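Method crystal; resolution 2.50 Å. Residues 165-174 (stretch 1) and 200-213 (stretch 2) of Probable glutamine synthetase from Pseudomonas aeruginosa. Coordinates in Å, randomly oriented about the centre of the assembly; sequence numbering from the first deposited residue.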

# COMPACT_ATOMS: atom_id res chain seq x y z
N SER A 165 -11.13 16.29 24.28
CA SER A 165 -12.30 16.78 23.56
C SER A 165 -13.45 15.81 23.71
O SER A 165 -14.60 16.21 24.05
CB SER A 165 -11.93 17.05 22.13
OG SER A 165 -13.02 16.83 21.30
N ALA A 166 -13.16 14.53 23.51
CA ALA A 166 -14.19 13.48 23.77
C ALA A 166 -14.78 13.53 25.21
O ALA A 166 -16.00 13.51 25.39
CB ALA A 166 -13.64 12.12 23.44
N LEU A 167 -13.92 13.69 26.23
CA LEU A 167 -14.41 13.81 27.59
C LEU A 167 -15.22 15.13 27.72
O LEU A 167 -16.32 15.10 28.29
CB LEU A 167 -13.29 13.68 28.62
CG LEU A 167 -12.47 12.36 28.67
CD1 LEU A 167 -11.14 12.57 29.37
CD2 LEU A 167 -13.20 11.16 29.30
N ALA A 168 -14.72 16.26 27.18
CA ALA A 168 -15.59 17.50 27.16
C ALA A 168 -16.97 17.28 26.56
O ALA A 168 -18.00 17.59 27.24
CB ALA A 168 -14.93 18.72 26.52
N GLN A 169 -17.00 16.72 25.34
CA GLN A 169 -18.29 16.39 24.73
C GLN A 169 -19.09 15.48 25.60
O GLN A 169 -20.27 15.55 25.59
CB GLN A 169 -18.15 15.68 23.39
CG GLN A 169 -17.46 16.42 22.26
CD GLN A 169 -17.21 15.50 21.12
OE1 GLN A 169 -18.16 14.82 20.66
NE2 GLN A 169 -15.91 15.32 20.74
N ALA A 170 -18.46 14.61 26.38
CA ALA A 170 -19.23 13.65 27.15
C ALA A 170 -19.72 14.29 28.44
O ALA A 170 -20.35 13.65 29.26
CB ALA A 170 -18.39 12.46 27.45
N GLY A 171 -19.46 15.59 28.62
CA GLY A 171 -19.87 16.27 29.86
C GLY A 171 -19.10 15.85 31.11
O GLY A 171 -19.59 16.03 32.25
N THR A 172 -17.90 15.32 30.94
CA THR A 172 -17.08 14.96 32.13
C THR A 172 -16.34 16.20 32.74
O THR A 172 -15.79 16.15 33.85
CB THR A 172 -16.11 13.78 31.88
OG1 THR A 172 -15.22 14.09 30.79
CG2 THR A 172 -16.85 12.55 31.56
N GLU A 173 -16.32 17.32 32.05
CA GLU A 173 -15.43 18.43 32.49
C GLU A 173 -13.95 18.00 32.65
O GLU A 173 -13.31 18.18 33.70
CB GLU A 173 -15.97 19.06 33.76
CG GLU A 173 -17.41 19.57 33.60
CD GLU A 173 -17.97 20.13 34.89
OE1 GLU A 173 -18.18 19.32 35.86
OE2 GLU A 173 -18.20 21.36 34.93
N PRO A 174 -13.37 17.45 31.58
CA PRO A 174 -11.95 17.16 31.70
C PRO A 174 -11.19 18.41 32.22
O PRO A 174 -11.58 19.54 31.95
CB PRO A 174 -11.57 16.81 30.26
CG PRO A 174 -12.59 17.54 29.41
CD PRO A 174 -13.85 17.42 30.19
N ASP A 200 -20.83 8.22 38.06
CA ASP A 200 -21.10 8.17 36.60
C ASP A 200 -19.90 8.71 35.83
O ASP A 200 -19.46 8.11 34.81
CB ASP A 200 -22.35 8.94 36.22
CG ASP A 200 -23.62 8.34 36.83
OD1 ASP A 200 -24.70 8.95 36.64
OD2 ASP A 200 -23.55 7.28 37.50
N ARG A 201 -19.34 9.81 36.35
CA ARG A 201 -18.13 10.41 35.72
C ARG A 201 -16.97 9.39 35.69
O ARG A 201 -16.34 9.18 34.64
CB ARG A 201 -17.76 11.71 36.42
CG ARG A 201 -16.69 12.56 35.77
CD ARG A 201 -16.84 13.99 36.28
NE ARG A 201 -18.03 14.62 35.67
CZ ARG A 201 -18.41 15.90 35.75
NH1 ARG A 201 -17.73 16.81 36.41
NH2 ARG A 201 -19.50 16.27 35.12
N ALA A 202 -16.76 8.69 36.80
CA ALA A 202 -15.68 7.74 36.83
C ALA A 202 -15.94 6.74 35.69
O ALA A 202 -15.06 6.50 34.88
CB ALA A 202 -15.62 7.07 38.17
N VAL A 203 -17.17 6.26 35.54
CA VAL A 203 -17.46 5.27 34.47
C VAL A 203 -17.24 5.91 33.07
O VAL A 203 -16.52 5.35 32.23
CB VAL A 203 -18.89 4.67 34.57
CG1 VAL A 203 -19.26 3.90 33.29
CG2 VAL A 203 -19.03 3.81 35.81
N ASN A 204 -17.86 7.07 32.86
CA ASN A 204 -17.68 7.84 31.63
C ASN A 204 -16.23 8.08 31.27
O ASN A 204 -15.83 7.87 30.11
CB ASN A 204 -18.31 9.21 31.77
CG ASN A 204 -19.80 9.16 31.88
OD1 ASN A 204 -20.46 8.23 31.46
ND2 ASN A 204 -20.35 10.20 32.45
N VAL A 205 -15.43 8.52 32.22
CA VAL A 205 -13.98 8.68 31.94
C VAL A 205 -13.33 7.37 31.43
O VAL A 205 -12.46 7.42 30.54
CB VAL A 205 -13.16 9.24 33.14
CG1 VAL A 205 -11.69 9.07 32.91
CG2 VAL A 205 -13.49 10.71 33.39
N ARG A 206 -13.75 6.21 31.95
CA ARG A 206 -13.13 4.97 31.51
C ARG A 206 -13.62 4.53 30.13
O ARG A 206 -12.81 4.02 29.26
CB ARG A 206 -13.45 3.88 32.51
CG ARG A 206 -12.80 4.12 33.84
CD ARG A 206 -13.66 3.55 34.96
NE ARG A 206 -13.03 3.82 36.26
CZ ARG A 206 -13.11 3.03 37.33
NH1 ARG A 206 -13.79 1.89 37.24
NH2 ARG A 206 -12.50 3.39 38.49
N GLU A 207 -14.94 4.68 29.92
CA GLU A 207 -15.52 4.14 28.75
C GLU A 207 -15.13 4.98 27.52
O GLU A 207 -14.89 4.42 26.41
CB GLU A 207 -17.01 3.94 28.96
CG GLU A 207 -17.27 2.82 29.97
CD GLU A 207 -16.69 1.51 29.48
OE1 GLU A 207 -16.02 0.84 30.25
OE2 GLU A 207 -16.92 1.16 28.31
N VAL A 208 -14.96 6.29 27.73
CA VAL A 208 -14.59 7.21 26.66
C VAL A 208 -13.12 7.09 26.34
O VAL A 208 -12.76 7.03 25.18
CB VAL A 208 -14.95 8.68 27.00
CG1 VAL A 208 -14.35 9.64 25.97
CG2 VAL A 208 -16.45 8.86 27.11
N THR A 209 -12.25 7.05 27.34
CA THR A 209 -10.80 6.78 27.09
C THR A 209 -10.60 5.54 26.23
O THR A 209 -9.97 5.61 25.13
CB THR A 209 -10.00 6.66 28.37
OG1 THR A 209 -10.23 7.84 29.12
CG2 THR A 209 -8.50 6.55 28.10
N ARG A 210 -11.21 4.43 26.66
CA ARG A 210 -11.30 3.24 25.82
C ARG A 210 -11.78 3.55 24.38
O ARG A 210 -11.10 3.17 23.41
CB ARG A 210 -12.17 2.14 26.50
CG ARG A 210 -11.43 1.41 27.59
CD ARG A 210 -12.34 0.87 28.67
NE ARG A 210 -11.57 0.40 29.82
CZ ARG A 210 -12.09 -0.03 30.99
NH1 ARG A 210 -13.39 -0.10 31.16
NH2 ARG A 210 -11.27 -0.45 31.97
N GLU A 211 -12.92 4.25 24.21
CA GLU A 211 -13.43 4.58 22.84
C GLU A 211 -12.48 5.47 21.99
O GLU A 211 -12.29 5.25 20.81
CB GLU A 211 -14.83 5.15 22.91
CG GLU A 211 -15.42 5.59 21.58
CD GLU A 211 -15.67 4.44 20.66
OE1 GLU A 211 -15.94 4.67 19.45
OE2 GLU A 211 -15.65 3.33 21.15
N VAL A 212 -11.82 6.42 22.59
CA VAL A 212 -10.90 7.25 21.83
C VAL A 212 -9.76 6.33 21.37
O VAL A 212 -9.49 6.23 20.17
CB VAL A 212 -10.47 8.46 22.71
CG1 VAL A 212 -9.42 9.30 22.03
CG2 VAL A 212 -11.67 9.36 23.01
N ALA A 213 -9.12 5.61 22.32
CA ALA A 213 -8.08 4.66 21.95
C ALA A 213 -8.56 3.72 20.82
O ALA A 213 -7.90 3.54 19.78
CB ALA A 213 -7.58 3.87 23.18
O HOH W 1 -19.93 12.92 33.80

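The contact divides into an apolar half, where two helices pack, and a polar half, where one arginine reaches over the turn that ends the first helix. The helix axes run at 136° to each other and come within 9.7 Å, close enough for small side chains to fill the gap. Ala-166 points toward the partner helix, and its CB lies 3.4 Å from Val-212 CG2 and 3.6 Å from Val-208 CG1, so a single methyl meets two valines one helical turn apart. Ala-170, one turn further on, repeats the theme more loosely, its CB 4.1 Å from Val-208 CG2. Val-208 thus sits between two alanines, and its t rotamer (chi1 171°) offers one methyl to each.

Leu-167 begins sideways, yet its m,t conformation carries the end of the chain inward. CD2 reaches 3.7 Å from Val-205 CA and 3.8 Å from Val-208 CB, packing against the helix backbone as well as its side chains. Val-205, also t, brings CG2 to 4.1 Å from Leu-167 CD2 and to 4.2 Å from Thr-172 CG2, linking the helix packing to the turn. On the same helix Thr-209, in m, spends its hydroxyl on its own backbone: OG1 donates to Val-205 O at 2.7 Å.

The first helix closes in a Schellman motif, with Gly-171 at positive phi (70°), a conformation that favours glycine. Its two bonds back into the last turn run from Gly-171 N to Ala-168 O, 2.8 Å, and from Thr-172 N to Leu-167 O, 3.1 Å. Thr-172 takes the p rotamer, which suits both of its branches: OG1 turns back to make a weak hydrogen bond to Leu-167 O at 2.9 Å, while CG2 faces the second helix, 3.7 Å from Asn-204 CB.

Arg-201 also starts sideways. Its t,t,m chain extends along Thr-172, with CG 4.1 Å from Thr-172 CB, then bends at chi3 (-72°) to lay one guanidinium face under Thr-172 O and Glu-173 N. Thr-172 O is 3.2 Å from Arg-201 CZ, but its angles to NE and NH1 are too poor for hydrogen bonds. The direct charged link is instead a salt bridge, in which Arg-201 NH1 donates to Glu-173 OE1 at 2.6 Å; the m,t conformation of Glu-173 brings its carboxylate there from a sideways start. A water completes the polar half, accepting from Arg-201 NE at 3.2 Å and Asn-204 ND2 at 3.1 Å and donating weakly to Gly-171 O at 3.5 Å.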